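Local coordinates for Rho guanine nucleotide exchange factor 3 (Mus musculus, PDB 2Z0Q), which acts as a guanine nucleotide exchange factor for the small GTPases RhoA and RhoB, and is represented here by its DH-PH domain fragment, at residues Q11-T14 with A15-K19; E92-G95 with P96-G100; Q192-V195 with A196-T200. One frame throughout, in Å; residues are numbered along the deposited sequence.

All three contacts are local, each joining a four-residue run to the five residues that follow it, and they come one after another along the chain. Contacts 1 and 2 are helix starts, those of helices 15-51 and 95-101; contact 3 lies within the long helix 180-213. Centres of contacts 1 and 2 are about 20 Å apart, with their nearest atoms about 6 Å apart. Contact 3 is about 22 Å from contact 2 and 34 Å from contact 1, centre to centre. Helix 180-213 connects two of them physically: D180, its first residue, accepts from the backbone N of V94 and G95 in contact 2, and contact 3 lies further along, toward the PH domain.

Contact 1. Residues Q11-T14 with A15-K19; sequences QVLT and AKEIK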
loop_
_atom_site.group_PDB
_atom_site.type_symbol
_atom_site.label_atom_id
_atom_site.label_comp_id
_atom_site.label_asym_id
_atom_site.label_seq_id
_atom_site.Cartn_x
_atom_site.Cartn_y
_atom_site.Cartn_z
ATOM N N GLN A 11 35.944 27.021 3.428
ATOM C CA GLN A 11 36.793 27.848 4.345
ATOM C C GLN A 11 36.399 27.576 5.800
ATOM O O GLN A 11 36.863 26.625 6.416
ATOM C CB GLN A 11 36.599 29.333 4.013
ATOM C CG GLN A 11 35.123 29.715 3.840
ATOM C CD GLN A 11 34.914 31.208 3.640
ATOM O OE1 GLN A 11 35.422 31.802 2.673
ATOM N NE2 GLN A 11 34.157 31.830 4.556
ATOM N N VAL A 12 35.545 28.424 6.351
ATOM C CA VAL A 12 35.079 28.223 7.710
ATOM C C VAL A 12 34.151 27.002 7.697
ATOM O O VAL A 12 33.343 26.856 6.783
ATOM C CB VAL A 12 34.293 29.471 8.188
ATOM C CG1 VAL A 12 33.467 30.003 7.034
ATOM C CG2 VAL A 12 33.374 29.134 9.361
ATOM N N LEU A 13 34.306 26.107 8.679
ATOM C CA LEU A 13 33.413 24.955 8.795
ATOM C C LEU A 13 32.124 25.513 9.403
ATOM O O LEU A 13 32.136 26.128 10.460
ATOM C CB LEU A 13 34.008 23.889 9.731
ATOM C CG LEU A 13 33.080 22.696 10.011
ATOM C CD1 LEU A 13 32.821 21.928 8.705
ATOM C CD2 LEU A 13 33.749 21.771 11.052
ATOM N N THR A 14 30.992 25.296 8.761
ATOM C CA THR A 14 29.768 25.852 9.302
ATOM C C THR A 14 28.876 24.744 9.815
ATOM O O THR A 14 29.021 23.597 9.390
ATOM C CB THR A 14 28.984 26.592 8.210
ATOM O OG1 THR A 14 28.669 25.645 7.176
ATOM C CG2 THR A 14 29.806 27.728 7.623
ATOM N N ALA A 15 27.924 25.081 10.675
ATOM C CA ALA A 15 26.988 24.081 11.175
ATOM C C ALA A 15 26.211 23.570 9.950
ATOM O O ALA A 15 25.877 22.388 9.851
ATOM C CB ALA A 15 26.016 24.688 12.182
ATOM N N LYS A 16 25.909 24.482 9.026
ATOM C CA LYS A 16 25.159 24.124 7.812
ATOM C C LYS A 16 25.891 23.062 7.005
ATOM O O LYS A 16 25.260 22.115 6.511
ATOM C CB LYS A 16 24.973 25.405 6.968
ATOM C CG LYS A 16 24.191 25.227 5.667
ATOM C CD LYS A 16 23.928 26.633 5.039
ATOM C CE LYS A 16 23.019 26.514 3.812
ATOM N NZ LYS A 16 22.569 27.835 3.259
ATOM N N GLU A 17 27.218 23.197 6.886
ATOM C CA GLU A 17 28.002 22.216 6.111
ATOM C C GLU A 17 27.992 20.858 6.811
ATOM O O GLU A 17 27.943 19.851 6.159
ATOM C CB GLU A 17 29.453 22.694 5.891
ATOM C CG GLU A 17 30.364 21.712 5.141
ATOM C CD GLU A 17 29.823 21.265 3.793
ATOM O OE1 GLU A 17 28.970 21.979 3.189
ATOM O OE2 GLU A 17 30.291 20.208 3.310
ATOM N N ILE A 18 28.034 20.838 8.145
ATOM C CA ILE A 18 27.973 19.555 8.847
ATOM C C ILE A 18 26.590 18.938 8.593
ATOM O O ILE A 18 26.483 17.736 8.346
ATOM C CB ILE A 18 28.239 19.756 10.360
ATOM C CG1 ILE A 18 29.696 20.274 10.520
ATOM C CG2 ILE A 18 28.102 18.406 11.089
ATOM C CD1 ILE A 18 30.042 20.712 11.989
ATOM N N LYS A 19 25.545 19.757 8.603
ATOM C CA LYS A 19 24.200 19.252 8.306
ATOM C C LYS A 19 24.095 18.733 6.854
ATOM O O LYS A 19 23.387 17.752 6.589
ATOM C CB LYS A 19 23.135 20.334 8.556
ATOM C CG LYS A 19 22.990 20.694 10.033
ATOM C CD LYS A 19 21.987 21.832 10.191
ATOM C CE LYS A 19 21.964 22.324 11.623
ATOM N NZ LYS A 19 21.004 23.487 11.786
#
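T14 is the N-cap of helix 15-51; its OG1 accepts from E17 N at 2.9 Å, with an N-H...O angle of 149°. The backbone closes the first turn beside this capping bond: I18 N donates to T14 O at 3.2 Å, and I18 CG1 lies 3.6 Å from that same oxygen. One residue before the cap, L13 meets I18 one turn into the helix, and this pairing of the residue before the cap with the fourth helical residue is a hydrophobic staple. The two side chains cross at about a right angle, and L13 CD2 lies 4.0 Å from I18 CD1. A first torsion of 175° places L13 CG anti to the backbone N, where CD1 and CD2 meet I18 CG1 and CD1.

The cap has a torsional basis as well. With chi1 at 60°, T14 OG1 sits between its own backbone N and carbonyl carbon and faces the first helical turn, where E17 CB also approaches it at 3.3 Å. A valine in place of T14 would probably leave E17 N without its side-chain acceptor and weaken the cap.

Further out, K16 and K19 rest on H173 in a loop, while the E17 carboxylate turns from the cap to two partners in its own helix: OE1 forms a salt bridge with R20 NE, and OE2 a hydrogen bond with Q21 NE2.

Contact 2. Residues E92-G95 with P96-G100; sequences EHVG and PILVG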
loop_
_atom_site.group_PDB
_atom_site.type_symbol
_atom_site.label_atom_id
_atom_site.label_comp_id
_atom_site.label_asym_id
_atom_site.label_seq_id
_atom_site.Cartn_x
_atom_site.Cartn_y
_atom_site.Cartn_z
ATOM N N GLU A 92 31.679 16.073 -1.831
ATOM C CA GLU A 92 31.622 17.427 -2.379
ATOM C C GLU A 92 30.278 17.698 -3.089
ATOM O O GLU A 92 29.556 18.631 -2.737
ATOM C CB GLU A 92 32.758 17.626 -3.398
ATOM C CG GLU A 92 33.041 19.070 -3.706
ATOM C CD GLU A 92 34.316 19.249 -4.561
ATOM O OE1 GLU A 92 35.267 18.442 -4.415
ATOM O OE2 GLU A 92 34.371 20.207 -5.361
ATOM N N HIS A 93 29.989 16.881 -4.092
ATOM C CA HIS A 93 28.745 17.006 -4.868
ATOM C C HIS A 93 28.046 15.687 -5.083
ATOM O O HIS A 93 28.707 14.673 -5.426
ATOM C CB HIS A 93 29.035 17.557 -6.256
ATOM C CG HIS A 93 29.864 18.788 -6.252
ATOM N ND1 HIS A 93 31.174 18.797 -6.665
ATOM C CD2 HIS A 93 29.569 20.058 -5.898
ATOM C CE1 HIS A 93 31.653 20.022 -6.575
ATOM N NE2 HIS A 93 30.700 20.806 -6.113
ATOM N N VAL A 94 26.715 15.703 -4.926
ATOM C CA VAL A 94 25.886 14.537 -5.176
ATOM C C VAL A 94 24.910 14.832 -6.331
ATOM O O VAL A 94 24.239 13.936 -6.841
ATOM C CB VAL A 94 25.031 14.108 -3.930
ATOM C CG1 VAL A 94 25.948 13.663 -2.808
ATOM C CG2 VAL A 94 24.104 15.266 -3.487
ATOM N N GLY A 95 24.862 16.091 -6.763
ATOM C CA GLY A 95 23.920 16.474 -7.808
ATOM C C GLY A 95 24.014 15.703 -9.116
ATOM O O GLY A 95 23.021 15.118 -9.544
ATOM N N PRO A 96 25.182 15.721 -9.779
ATOM C CA PRO A 96 25.393 15.011 -11.051
ATOM C C PRO A 96 25.022 13.542 -10.971
ATOM O O PRO A 96 24.366 12.997 -11.858
ATOM C CB PRO A 96 26.864 15.234 -11.327
ATOM C CG PRO A 96 27.063 16.683 -10.777
ATOM C CD PRO A 96 26.328 16.605 -9.457
ATOM N N ILE A 97 25.420 12.887 -9.876
ATOM C CA ILE A 97 25.089 11.476 -9.723
ATOM C C ILE A 97 23.571 11.236 -9.675
ATOM O O ILE A 97 23.058 10.312 -10.305
ATOM C CB ILE A 97 25.730 10.913 -8.420
ATOM C CG1 ILE A 97 27.233 10.708 -8.623
ATOM C CG2 ILE A 97 25.020 9.577 -8.024
ATOM C CD1 ILE A 97 27.979 10.277 -7.329
ATOM N N LEU A 98 22.846 12.053 -8.896
ATOM C CA LEU A 98 21.405 11.874 -8.782
ATOM C C LEU A 98 20.724 12.129 -10.126
ATOM O O LEU A 98 19.915 11.338 -10.555
ATOM C CB LEU A 98 20.826 12.817 -7.713
ATOM C CG LEU A 98 21.185 12.302 -6.309
ATOM C CD1 LEU A 98 21.020 13.409 -5.279
ATOM C CD2 LEU A 98 20.305 11.106 -5.984
ATOM N N VAL A 99 21.063 13.237 -10.764
ATOM C CA VAL A 99 20.467 13.537 -12.057
ATOM C C VAL A 99 20.733 12.416 -13.083
ATOM O O VAL A 99 19.845 12.038 -13.838
ATOM C CB VAL A 99 20.974 14.872 -12.575
ATOM C CG1 VAL A 99 20.496 15.073 -14.060
ATOM C CG2 VAL A 99 20.372 16.006 -11.692
ATOM N N GLY A 100 21.943 11.861 -13.094
ATOM C CA GLY A 100 22.203 10.775 -14.038
ATOM C C GLY A 100 21.541 9.455 -13.690
ATOM O O GLY A 100 21.277 8.617 -14.566
HETATM O O HOH W 1 27.830 13.960 -8.127
#
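The imidazole of H93 turns away from P96, the two side chains coming nearest at H93 CB and P96 CD, 4.3 Å apart. One face of the H93 ring carries E92 CG, 3.3 Å above the plane and displaced toward the rim; beyond the two segments the side chain touches N178, P179 and D180. The pyrrolidine ring of P96 packs on D180 and H183 of helix 180-213.

V94 and L98 lie side by side and point the same way, with V94 CG2 4.0 Å from L98 CD1. L98 N also donates to V94 O at 3.1 Å, and one residue on V99 N reaches G95 O at 3.0 Å in an almost straight bond (N-H...O 179°). A water spans the same four-residue spacing one step earlier, giving a proton to H93 O at 2.9 Å and accepting from I97 N at 3.2 Å.

The D180 carboxylate takes the backbone N-H groups of V94 and G95, and V94 and I97 pack against helix 67-84. This is a helix start with proline in its first turn, where the missing N-H costs no helical bond, packed against helices 67-84 and 180-213 of the all-helical DH domain.

Contact 3. Residues Q192-V195 with A196-T200; sequences QGIV and AEINT
Residues Q192-V195 and A196-T200 are consecutive turns of one regular alpha-helix, as four backbone bonds between them establish. A196 N donates to Q192 O, E197 N to G193 O at 3.2 Å, I198 N to I194 O at 2.9 Å and N199 N to V195 O at 2.8 Å. Of the four donors E197 N is tilted furthest, 33° from the carbonyl plane of G193.

I194 and I198 run alongside each other one turn apart, and I194 CG2 touches I198 CD1 at 3.8 Å. I198 has CG1 opposite its own carbonyl carbon (chi1 -75°), which lays that branch 3.4 Å from I194 O. The helix is the long C-terminal one of the DH domain, 180-213, running on to the PH-domain strands. I198, a buried residue, packs on Y108 and C112 of helix 107-125 and on R157 and L160 of helix 155-172, with V195 also on L160.

V195 and N199 make the second side-by-side pair. V195 CG1 touches the amide through N199 ND2 at 3.5 Å, and N199 CG lies 3.2 Å from V195 O. The other end of that amide, N199 OD1, accepts a weak hydrogen bond from R157. On the more exposed flank, A196 CB rests 3.4 Å from Q192 O.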
loop_
_atom_site.group_PDB
_atom_site.type_symbol
_atom_site.label_atom_id
_atom_site.label_comp_id
_atom_site.label_asym_id
_atom_site.label_seq_id
_atom_site.Cartn_x
_atom_site.Cartn_y
_atom_site.Cartn_z
ATOM N N GLN A 192 9.359 14.432 -8.081
ATOM C CA GLN A 192 7.987 14.787 -7.732
ATOM C C GLN A 192 7.042 14.420 -8.877
ATOM O O GLN A 192 5.913 13.939 -8.637
ATOM C CB GLN A 192 7.870 16.262 -7.411
ATOM C CG GLN A 192 8.564 16.601 -6.086
ATOM C CD GLN A 192 8.570 18.079 -5.816
ATOM O OE1 GLN A 192 9.076 18.852 -6.629
ATOM N NE2 GLN A 192 7.993 18.485 -4.683
ATOM N N GLY A 193 7.502 14.648 -10.107
ATOM C CA GLY A 193 6.709 14.304 -11.273
ATOM C C GLY A 193 6.491 12.798 -11.438
ATOM O O GLY A 193 5.414 12.343 -11.826
ATOM N N ILE A 194 7.516 12.021 -11.136
ATOM C CA ILE A 194 7.472 10.577 -11.258
ATOM C C ILE A 194 6.477 10.027 -10.228
ATOM O O ILE A 194 5.630 9.191 -10.550
ATOM C CB ILE A 194 8.891 9.954 -11.004
ATOM C CG1 ILE A 194 9.805 10.248 -12.207
ATOM C CG2 ILE A 194 8.803 8.421 -10.853
ATOM C CD1 ILE A 194 11.290 10.002 -11.952
ATOM N N VAL A 195 6.602 10.510 -8.991
ATOM C CA VAL A 195 5.726 10.025 -7.900
ATOM C C VAL A 195 4.256 10.341 -8.147
ATOM O O VAL A 195 3.380 9.484 -7.980
ATOM C CB VAL A 195 6.149 10.638 -6.534
ATOM C CG1 VAL A 195 5.094 10.294 -5.427
ATOM C CG2 VAL A 195 7.522 10.138 -6.183
ATOM N N ALA A 196 3.996 11.565 -8.583
ATOM C CA ALA A 196 2.634 12.002 -8.836
ATOM C C ALA A 196 1.982 11.137 -9.905
ATOM O O ALA A 196 0.812 10.728 -9.766
ATOM C CB ALA A 196 2.630 13.478 -9.266
ATOM N N GLU A 197 2.735 10.827 -10.955
ATOM C CA GLU A 197 2.224 10.010 -12.040
ATOM C C GLU A 197 2.004 8.559 -11.595
ATOM O O GLU A 197 0.972 7.950 -11.912
ATOM C CB GLU A 197 3.185 10.027 -13.233
ATOM C CG GLU A 197 2.664 9.288 -14.448
ATOM C CD GLU A 197 1.284 9.785 -14.877
ATOM O OE1 GLU A 197 1.017 11.007 -14.808
ATOM O OE2 GLU A 197 0.453 8.951 -15.282
ATOM N N ILE A 198 2.967 8.006 -10.869
ATOM C CA ILE A 198 2.839 6.628 -10.407
ATOM C C ILE A 198 1.673 6.530 -9.421
ATOM O O ILE A 198 0.937 5.550 -9.430
ATOM C CB ILE A 198 4.155 6.131 -9.749
ATOM C CG1 ILE A 198 5.184 5.850 -10.861
ATOM C CG2 ILE A 198 3.873 4.942 -8.809
ATOM C CD1 ILE A 198 6.507 5.395 -10.349
ATOM N N ASN A 199 1.475 7.544 -8.581
ATOM C CA ASN A 199 0.347 7.493 -7.629
ATOM C C ASN A 199 -0.993 7.521 -8.372
ATOM O O ASN A 199 -1.958 6.852 -7.980
ATOM C CB ASN A 199 0.384 8.669 -6.632
ATOM C CG ASN A 199 1.441 8.496 -5.572
ATOM O OD1 ASN A 199 1.966 7.402 -5.374
ATOM N ND2 ASN A 199 1.764 9.576 -4.876
ATOM N N THR A 200 -1.064 8.324 -9.432
ATOM C CA THR A 200 -2.291 8.416 -10.207
ATOM C C THR A 200 -2.594 7.092 -10.893
ATOM O O THR A 200 -3.721 6.613 -10.852
ATOM C CB THR A 200 -2.200 9.542 -11.236
ATOM O OG1 THR A 200 -2.174 10.787 -10.530
ATOM C CG2 THR A 200 -3.435 9.538 -12.176
#